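Local coordinates for ABC sugar transporter, periplasmic sugar binding protein (Legionella pneumophila subsp. pneumophila, PDB 3ROT), which probably binds a sugar in the periplasm as the solute-binding component of an ABC transporter, at residues Y104-N112 with N267-M275. Numbering follows the deposited sequence.
Sequences YLVFLGSDN and NPVNINTAM
Residues 107-109 and 271-272 pair as parallel strands, and the short second strand forms the margin of the six-stranded sheet in one of the two lobes of this periplasmic-binding-protein fold. Ile271 is gripped through both backbone polar atoms: its N donates to Phe107 O (3.0 Å), and its O accepts from Gly109 N (3.1 Å) at a C=O...N angle of 166°. Gly109 O then receives Thr273 N at 2.9 Å, a bond in which the donor stands well above the carbonyl plane.

Branched aliphatic side chains suit the face turned to helix 247-264. There Leu108 and Ile271 run alongside each other from neighbouring strands, with Leu108 CD2 3.9 Å from Ile271 CD1; Leu108 also touches Leu253. Val106 presses both methyls onto the chain approaching Ile271: CG1, anti to its own carbonyl carbon (chi1 -64°), meets the backbone at Pro268 O and Val269 C, while CG2 meets Pro268 CB at 3.9 Å. Leu105 CD1 extends this apolar patch to Pro268 CG.

Gly109 suits its place because a CB there would run into the Phe107 ring, one face of which has Gly109 N beneath its rim. The hydroxyl of Thr273 sits against the glycine, OG1 being 3.4 Å from Gly109 CA, and is itself hydrogen-bonded to Gln245 O. Where the strands end, Asp111 N-caps helix 112-126 through Leu114 N. Asn272 opens an Asx turn as the chain leaves the sheet: its OD1 accepts Ala274 N at 3.0 Å, in the plane of the side-chain carbonyl.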
loop_
_atom_site.group_PDB
_atom_site.type_symbol
_atom_site.label_atom_id
_atom_site.label_comp_id
_atom_site.label_asym_id
_atom_site.label_seq_id
_atom_site.Cartn_x
_atom_site.Cartn_y
_atom_site.Cartn_z
ATOM N N TYR A 104 -24.735 -18.781 3.498
ATOM C CA TYR A 104 -24.482 -17.583 4.286
ATOM C C TYR A 104 -25.873 -16.976 4.419
ATOM O O TYR A 104 -26.745 -17.246 3.593
ATOM C CB TYR A 104 -23.479 -16.636 3.592
ATOM C CG TYR A 104 -23.925 -16.022 2.278
ATOM C CD1 TYR A 104 -24.745 -14.895 2.258
ATOM C CD2 TYR A 104 -23.552 -16.586 1.059
ATOM C CE1 TYR A 104 -25.189 -14.349 1.069
ATOM C CE2 TYR A 104 -23.992 -16.047 -0.142
ATOM C CZ TYR A 104 -24.815 -14.928 -0.128
ATOM O OH TYR A 104 -25.290 -14.401 -1.296
ATOM N N LEU A 105 -26.099 -16.187 5.464
ATOM C CA LEU A 105 -27.419 -15.613 5.684
ATOM C C LEU A 105 -27.792 -14.509 4.705
ATOM O O LEU A 105 -28.714 -14.668 3.895
ATOM C CB LEU A 105 -27.528 -15.106 7.122
ATOM C CG LEU A 105 -27.459 -16.189 8.207
ATOM C CD1 LEU A 105 -27.395 -15.523 9.566
ATOM C CD2 LEU A 105 -28.675 -17.115 8.124
ATOM N N VAL A 106 -27.068 -13.398 4.772
ATOM C CA VAL A 106 -27.335 -12.260 3.899
ATOM C C VAL A 106 -26.039 -11.643 3.395
ATOM O O VAL A 106 -24.954 -11.979 3.871
ATOM C CB VAL A 106 -28.146 -11.182 4.634
ATOM C CG1 VAL A 106 -29.521 -11.741 5.006
ATOM C CG2 VAL A 106 -27.396 -10.742 5.889
ATOM N N PHE A 107 -26.171 -10.736 2.437
ATOM C CA PHE A 107 -25.027 -10.066 1.836
ATOM C C PHE A 107 -25.139 -8.549 1.931
ATOM O O PHE A 107 -26.155 -7.966 1.545
ATOM C CB PHE A 107 -24.917 -10.469 0.361
ATOM C CG PHE A 107 -23.886 -9.689 -0.411
ATOM C CD1 PHE A 107 -22.532 -9.836 -0.137
ATOM C CD2 PHE A 107 -24.274 -8.831 -1.432
ATOM C CE1 PHE A 107 -21.577 -9.142 -0.873
ATOM C CE2 PHE A 107 -23.326 -8.127 -2.176
ATOM C CZ PHE A 107 -21.972 -8.286 -1.893
ATOM N N LEU A 108 -24.087 -7.928 2.449
ATOM C CA LEU A 108 -23.997 -6.479 2.554
ATOM C C LEU A 108 -22.850 -6.059 1.646
ATOM O O LEU A 108 -21.712 -6.465 1.847
ATOM C CB LEU A 108 -23.681 -6.025 3.975
ATOM C CG LEU A 108 -24.796 -6.127 5.013
ATOM C CD1 LEU A 108 -24.669 -7.434 5.763
ATOM C CD2 LEU A 108 -24.690 -4.948 5.981
ATOM N N GLY A 109 -23.159 -5.249 0.648
ATOM C CA GLY A 109 -22.145 -4.787 -0.281
ATOM C C GLY A 109 -22.879 -4.258 -1.484
ATOM O O GLY A 109 -24.089 -4.026 -1.424
ATOM N N SER A 110 -22.170 -4.055 -2.583
ATOM C CA SER A 110 -22.845 -3.569 -3.770
ATOM C C SER A 110 -23.038 -4.697 -4.770
ATOM O O SER A 110 -22.477 -5.783 -4.619
ATOM C CB SER A 110 -22.058 -2.409 -4.399
ATOM O OG SER A 110 -20.694 -2.735 -4.568
ATOM N N ASP A 111 -23.872 -4.438 -5.769
ATOM C CA ASP A 111 -24.144 -5.398 -6.829
ATOM C C ASP A 111 -23.036 -5.115 -7.846
ATOM O O ASP A 111 -23.141 -4.194 -8.647
ATOM C CB ASP A 111 -25.514 -5.106 -7.432
ATOM C CG ASP A 111 -25.840 -6.007 -8.610
ATOM O OD1 ASP A 111 -24.907 -6.409 -9.338
ATOM O OD2 ASP A 111 -27.038 -6.293 -8.817
ATOM N N ASN A 112 -21.970 -5.901 -7.790
ATOM C CA ASN A 112 -20.816 -5.712 -8.664
ATOM C C ASN A 112 -21.113 -5.572 -10.153
ATOM O O ASN A 112 -20.557 -4.702 -10.811
ATOM C CB ASN A 112 -19.805 -6.836 -8.427
ATOM C CG ASN A 112 -18.903 -6.558 -7.240
ATOM O OD1 ASN A 112 -18.610 -7.446 -6.439
ATOM N ND2 ASN A 112 -18.446 -5.313 -7.128
ATOM N N ASN A 267 -34.082 -11.547 12.128
ATOM C CA ASN A 267 -33.489 -12.138 10.938
ATOM C C ASN A 267 -32.786 -11.016 10.178
ATOM O O ASN A 267 -33.410 -10.005 9.842
ATOM C CB ASN A 267 -34.581 -12.746 10.060
ATOM C CG ASN A 267 -35.254 -13.945 10.711
ATOM O OD1 ASN A 267 -36.417 -14.243 10.435
ATOM N ND2 ASN A 267 -34.520 -14.643 11.567
ATOM N N PRO A 268 -31.471 -11.159 9.931
ATOM C CA PRO A 268 -30.759 -10.110 9.201
ATOM C C PRO A 268 -31.232 -10.069 7.755
ATOM O O PRO A 268 -31.795 -11.043 7.253
ATOM C CB PRO A 268 -29.292 -10.522 9.335
ATOM C CG PRO A 268 -29.361 -11.994 9.500
ATOM C CD PRO A 268 -30.536 -12.182 10.424
ATOM N N VAL A 269 -31.009 -8.940 7.094
ATOM C CA VAL A 269 -31.427 -8.798 5.712
ATOM C C VAL A 269 -30.290 -8.339 4.794
ATOM O O VAL A 269 -29.278 -7.784 5.257
ATOM C CB VAL A 269 -32.611 -7.820 5.603
ATOM C CG1 VAL A 269 -33.782 -8.345 6.425
ATOM C CG2 VAL A 269 -32.210 -6.437 6.083
ATOM N N ASN A 270 -30.459 -8.607 3.498
ATOM C CA ASN A 270 -29.484 -8.221 2.486
ATOM C C ASN A 270 -29.529 -6.702 2.394
ATOM O O ASN A 270 -30.591 -6.107 2.523
ATOM C CB ASN A 270 -29.852 -8.808 1.114
ATOM C CG ASN A 270 -29.799 -10.324 1.081
ATOM O OD1 ASN A 270 -30.813 -10.985 0.827
ATOM N ND2 ASN A 270 -28.623 -10.887 1.327
ATOM N N ILE A 271 -28.381 -6.076 2.172
ATOM C CA ILE A 271 -28.327 -4.628 2.055
ATOM C C ILE A 271 -27.336 -4.177 0.992
ATOM O O ILE A 271 -26.142 -4.443 1.112
ATOM C CB ILE A 271 -27.903 -3.959 3.379
ATOM C CG1 ILE A 271 -28.908 -4.279 4.479
ATOM C CG2 ILE A 271 -27.807 -2.441 3.196
ATOM C CD1 ILE A 271 -28.439 -3.816 5.841
ATOM N N ASN A 272 -27.839 -3.502 -0.041
ATOM C CA ASN A 272 -26.978 -2.966 -1.096
ATOM C C ASN A 272 -26.449 -1.643 -0.523
ATOM O O ASN A 272 -27.215 -0.697 -0.340
ATOM C CB ASN A 272 -27.787 -2.690 -2.367
ATOM C CG ASN A 272 -26.905 -2.301 -3.546
ATOM O OD1 ASN A 272 -25.913 -1.586 -3.399
ATOM N ND2 ASN A 272 -27.272 -2.772 -4.730
ATOM N N THR A 273 -25.151 -1.576 -0.234
ATOM C CA THR A 273 -24.577 -0.374 0.364
ATOM C C THR A 273 -24.219 0.755 -0.590
ATOM O O THR A 273 -23.796 1.821 -0.143
ATOM C CB THR A 273 -23.313 -0.704 1.196
ATOM O OG1 THR A 273 -22.392 -1.459 0.398
ATOM C CG2 THR A 273 -23.681 -1.488 2.443
ATOM N N ALA A 274 -24.395 0.536 -1.892
ATOM C CA ALA A 274 -24.061 1.564 -2.874
ATOM C C ALA A 274 -25.008 2.754 -2.825
ATOM O O ALA A 274 -26.176 2.637 -2.467
ATOM C CB ALA A 274 -24.032 0.977 -4.280
HETATM N N MSE A 275 -24.471 3.899 -3.224
HETATM C CA MSE A 275 -25.167 5.186 -3.250
HETATM C C MSE A 275 -26.393 5.257 -4.134
HETATM O O MSE A 275 -26.581 6.332 -4.761
HETATM C CB MSE A 275 -24.175 6.221 -3.721
HETATM C CG MSE A 275 -22.785 5.869 -3.283
HETATM SE SE MSE A 275 -22.248 7.191 -1.945
HETATM C CE MSE A 275 -21.817 8.608 -3.121
#